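Local coordinates for UDP-N-Acetylenolpyruvylglucosamine Reductase (Thermus caldophilus, PDB 2GQT), which catalyses the FAD-dependent, NADPH-driven reduction of enolpyruvyl-UDP-N-acetylglucosamine to UDP-N-acetylmuramate, a step in the synthesis of the peptidoglycan cell wall, at residues 2-6 / 33-37; 222-227 / 237-242. One frame throughout, in Å; residues are numbered along the deposited sequence.

Contact 1. Residues 2-6 / 33-37; sequences EFMRV and ELKRA
Met4 carries most of this contact, lying between the side chains of Glu33 and Arg36 and running antiparallel to each as it slides past. Met4 CB rests against the carboxylate end of Glu33, 3.5 Å from Glu33 OE2, and further along Met4 SD lies 3.6 Å from Glu33 CB. The terminal methyl, whose modelled place is less sure, points to the helix surface, with Met4 CE 3.8 Å from Ala37 CB. Arg36 runs back toward Glu2 and Phe3 because CG stands opposite the backbone N (chi1 178°) and the chain continues extended to NE. Arg36 NH1 comes within 2.9 Å of Glu2 O, at an angle too poor for a hydrogen bond, while Phe3 N lies near the guanidinium plane at its edge. A polar link is supplied by a water that accepts from Phe3 N at 2.9 Å and donates to Glu33 OE1 at 2.7 Å. The other carboxylate oxygen, Glu33 OE2, is hydrogen-bonded by Glu29 N, which holds the acid from just ahead of helix 31-37; there Thr30 OG1 also bonds Glu33 N. Met4 also touches Trp26 and Val28 of strand 22-28. Helix 31-37 thus packs through Met4 against the lead-in to edge strand 5-10 of a mixed four-stranded sheet, an alpha/beta layering within the FAD-binding part of MurB.

Contact 2. Residues 222-227 / 237-242; sequences RVGDAM and VNLGQA
Asp225 O accepts Leu239 N at 2.8 Å, almost straight (172°), and Asp225 OD2 takes Gln241 N, also at 2.8 Å, through its anti lone pair, so one residue grips 237-242 twice. The other carboxylate oxygen, Asp225 OD1, forms a salt bridge with Arg222 NH2 at 3.1 Å; the donor comes from above the carboxylate plane, although Asp225 OD1 lies in that of the guanidinium. With CG anti to the backbone N (chi1 -174°) and an extended chain, Arg222 runs back over the turn, where Arg222 NE bonds Gly224 O at 2.7 Å. These two bonds, both near the guanidinium plane, together set its orientation. Leu239 CD1 sits over the centre of one face, 3.4 Å from Arg222 CZ, and Met227 CB, from strand 226-228 across the contact, lies 4.0 Å from Leu239 CD1. Met227 and Val237 exchange two backbone bonds, while Ala226 and Asn238 form the adjacent non-hydrogen-bonded pair. Ala226 CB also meets Ala242 CB at 4.4 Å, and Val247 of helix 244-257 touches Ala226. The type II' turn from Val223 to Ala226, with Gly224 at positive phi, joins the first two strands of a three-stranded antiparallel meander in the C-terminal domain of MurB.

From the N terminus, contact 1 comes first: strand 22-28 lies within the loop it closes, pairing with strand 5-10 before the chain turns into helix 31-37, so that helix 31-37 is held against the sheet that contains strands 5-10 and 22-28. The chain then builds the rest of the FAD-binding region before reaching the C-terminal domain, where contact 2 closes a much shorter loop, the hairpin between strands 226-228 and 236-238, just ahead of helix 244-257. The two loops follow one another in series, neither nested nor crossed. Their centres lie 36 Å apart and their nearest atoms about 22 Å, and the two contacts do not touch.

Contact 1. Residues 2-6 / 33-37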
# COMPACT_ATOMS: atom_id res chain seq x y z
N GLU A 2 -27.22 -3.98 -5.32
CA GLU A 2 -27.45 -5.44 -5.44
C GLU A 2 -26.86 -5.96 -6.75
O GLU A 2 -27.04 -7.13 -7.08
CB GLU A 2 -28.95 -5.76 -5.37
CG GLU A 2 -29.66 -5.18 -4.15
CD GLU A 2 -31.15 -5.45 -4.15
OE1 GLU A 2 -31.63 -6.18 -5.04
OE2 GLU A 2 -31.86 -4.93 -3.26
N PHE A 3 -26.16 -5.10 -7.48
CA PHE A 3 -25.67 -5.46 -8.81
C PHE A 3 -24.19 -5.20 -9.01
O PHE A 3 -23.72 -4.92 -10.13
CB PHE A 3 -26.53 -4.79 -9.89
CG PHE A 3 -27.92 -5.32 -9.92
CD1 PHE A 3 -28.89 -4.78 -9.08
CD2 PHE A 3 -28.25 -6.40 -10.73
CE1 PHE A 3 -30.17 -5.30 -9.06
CE2 PHE A 3 -29.54 -6.91 -10.73
CZ PHE A 3 -30.50 -6.37 -9.89
N MET A 4 -23.44 -5.33 -7.93
CA MET A 4 -22.02 -5.13 -8.05
C MET A 4 -21.36 -6.26 -8.82
O MET A 4 -21.85 -7.40 -8.84
CB MET A 4 -21.35 -4.92 -6.69
CG MET A 4 -21.40 -6.08 -5.76
SD MET A 4 -20.81 -5.44 -4.20
CE MET A 4 -22.01 -6.20 -3.13
N ARG A 5 -20.26 -5.91 -9.47
CA ARG A 5 -19.46 -6.84 -10.22
C ARG A 5 -18.71 -7.80 -9.30
O ARG A 5 -18.00 -7.37 -8.36
CB ARG A 5 -18.48 -6.05 -11.07
CG ARG A 5 -17.70 -6.85 -12.07
CD ARG A 5 -16.55 -6.02 -12.61
NE ARG A 5 -15.72 -6.80 -13.53
CZ ARG A 5 -15.89 -6.85 -14.84
NH1 ARG A 5 -16.86 -6.18 -15.43
NH2 ARG A 5 -15.07 -7.59 -15.57
N VAL A 6 -18.89 -9.09 -9.56
CA VAL A 6 -18.17 -10.16 -8.87
C VAL A 6 -17.57 -11.05 -9.94
O VAL A 6 -18.28 -11.53 -10.84
CB VAL A 6 -19.12 -11.00 -7.96
CG1 VAL A 6 -18.34 -12.07 -7.22
CG2 VAL A 6 -19.85 -10.10 -6.97
N GLU A 33 -23.82 -1.53 -1.69
CA GLU A 33 -23.03 -2.63 -2.24
C GLU A 33 -21.96 -3.08 -1.24
O GLU A 33 -21.72 -4.27 -1.10
CB GLU A 33 -22.41 -2.23 -3.59
CG GLU A 33 -23.43 -2.20 -4.75
CD GLU A 33 -22.85 -1.69 -6.05
OE1 GLU A 33 -23.61 -1.51 -7.03
OE2 GLU A 33 -21.62 -1.46 -6.13
N LEU A 34 -21.36 -2.13 -0.52
CA LEU A 34 -20.39 -2.47 0.54
C LEU A 34 -21.04 -3.29 1.66
O LEU A 34 -20.46 -4.27 2.12
CB LEU A 34 -19.72 -1.22 1.11
CG LEU A 34 -18.57 -1.51 2.09
CD1 LEU A 34 -17.48 -2.37 1.45
CD2 LEU A 34 -17.99 -0.22 2.62
N LYS A 35 -22.24 -2.88 2.09
CA LYS A 35 -22.98 -3.60 3.13
C LYS A 35 -23.23 -5.05 2.73
O LYS A 35 -23.09 -5.96 3.55
CB LYS A 35 -24.29 -2.88 3.47
CG LYS A 35 -24.08 -1.62 4.31
CD LYS A 35 -25.25 -0.65 4.21
CE LYS A 35 -26.25 -0.84 5.33
NZ LYS A 35 -27.28 0.23 5.27
N ARG A 36 -23.55 -5.26 1.45
CA ARG A 36 -23.80 -6.59 0.91
C ARG A 36 -22.52 -7.44 0.79
O ARG A 36 -22.50 -8.61 1.18
CB ARG A 36 -24.52 -6.51 -0.44
CG ARG A 36 -24.77 -7.85 -1.10
CD ARG A 36 -25.12 -7.71 -2.57
NE ARG A 36 -24.69 -8.88 -3.32
CZ ARG A 36 -24.53 -8.93 -4.64
NH1 ARG A 36 -24.77 -7.86 -5.39
NH2 ARG A 36 -24.13 -10.05 -5.21
N ALA A 37 -21.46 -6.84 0.26
CA ALA A 37 -20.19 -7.55 0.06
C ALA A 37 -19.61 -8.08 1.38
O ALA A 37 -18.97 -9.12 1.40
CB ALA A 37 -19.19 -6.65 -0.63
O HOH W 1 -26.21 -2.22 -7.04

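Contact 2. Residues 222-227 / 237-242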
# COMPACT_ATOMS: atom_id res chain seq x y z
N ARG A 222 18.94 -15.18 -7.35
CA ARG A 222 17.75 -15.43 -8.15
C ARG A 222 17.18 -16.82 -7.88
O ARG A 222 17.91 -17.81 -7.92
CB ARG A 222 18.09 -15.27 -9.64
CG ARG A 222 16.91 -15.36 -10.61
CD ARG A 222 17.34 -15.00 -12.04
NE ARG A 222 16.25 -15.17 -12.99
CZ ARG A 222 16.30 -14.82 -14.27
NH1 ARG A 222 17.38 -14.26 -14.79
NH2 ARG A 222 15.24 -15.03 -15.05
N VAL A 223 15.88 -16.88 -7.58
CA VAL A 223 15.13 -18.13 -7.53
C VAL A 223 14.07 -18.04 -8.62
O VAL A 223 13.12 -17.25 -8.51
CB VAL A 223 14.48 -18.39 -6.14
CG1 VAL A 223 13.70 -19.71 -6.16
CG2 VAL A 223 15.54 -18.41 -5.03
N GLY A 224 14.24 -18.81 -9.69
CA GLY A 224 13.34 -18.75 -10.84
C GLY A 224 13.38 -17.37 -11.48
O GLY A 224 14.42 -16.93 -11.94
N ASP A 225 12.24 -16.68 -11.48
CA ASP A 225 12.15 -15.31 -11.98
C ASP A 225 12.12 -14.24 -10.86
O ASP A 225 11.92 -13.06 -11.14
CB ASP A 225 10.94 -15.14 -12.92
CG ASP A 225 11.22 -15.58 -14.35
OD1 ASP A 225 12.35 -16.01 -14.68
OD2 ASP A 225 10.28 -15.50 -15.18
N ALA A 226 12.28 -14.67 -9.61
CA ALA A 226 12.40 -13.75 -8.48
C ALA A 226 13.87 -13.43 -8.24
O ALA A 226 14.71 -14.33 -8.22
CB ALA A 226 11.78 -14.37 -7.23
N MET A 227 14.20 -12.15 -8.10
CA MET A 227 15.60 -11.78 -7.90
C MET A 227 15.72 -10.62 -6.93
O MET A 227 14.89 -9.72 -6.96
CB MET A 227 16.26 -11.42 -9.24
CG MET A 227 17.77 -11.21 -9.14
SD MET A 227 18.56 -10.78 -10.68
CE MET A 227 17.95 -9.12 -10.89
N VAL A 237 12.48 -8.32 -7.11
CA VAL A 237 11.80 -8.01 -8.34
C VAL A 237 11.37 -9.28 -9.10
O VAL A 237 11.98 -10.36 -8.96
CB VAL A 237 12.65 -7.05 -9.21
CG1 VAL A 237 12.89 -5.73 -8.47
CG2 VAL A 237 13.97 -7.70 -9.60
N ASN A 238 10.30 -9.13 -9.87
CA ASN A 238 9.72 -10.18 -10.68
C ASN A 238 10.18 -9.98 -12.12
O ASN A 238 9.79 -9.01 -12.77
CB ASN A 238 8.19 -10.09 -10.56
CG ASN A 238 7.45 -11.17 -11.34
OD1 ASN A 238 6.22 -11.31 -11.21
ND2 ASN A 238 8.16 -11.93 -12.16
N LEU A 239 11.04 -10.87 -12.60
CA LEU A 239 11.65 -10.74 -13.93
C LEU A 239 10.74 -11.21 -15.06
O LEU A 239 11.09 -11.09 -16.24
CB LEU A 239 13.00 -11.47 -13.98
CG LEU A 239 14.09 -10.93 -13.05
CD1 LEU A 239 15.30 -11.84 -13.09
CD2 LEU A 239 14.51 -9.52 -13.41
N GLY A 240 9.57 -11.74 -14.72
CA GLY A 240 8.60 -12.12 -15.75
C GLY A 240 7.47 -12.98 -15.24
O GLY A 240 6.33 -12.53 -15.17
N GLN A 241 7.78 -14.23 -14.90
CA GLN A 241 6.76 -15.17 -14.48
C GLN A 241 7.08 -15.78 -13.12
O GLN A 241 6.87 -16.98 -12.90
CB GLN A 241 6.56 -16.26 -15.54
CG GLN A 241 5.87 -15.79 -16.81
CD GLN A 241 5.42 -16.94 -17.70
OE1 GLN A 241 4.25 -17.05 -18.04
NE2 GLN A 241 6.36 -17.80 -18.07
N ALA A 242 7.57 -14.96 -12.19
CA ALA A 242 7.84 -15.42 -10.84
C ALA A 242 6.59 -16.02 -10.23
O ALA A 242 5.47 -15.53 -10.45
CB ALA A 242 8.36 -14.29 -9.96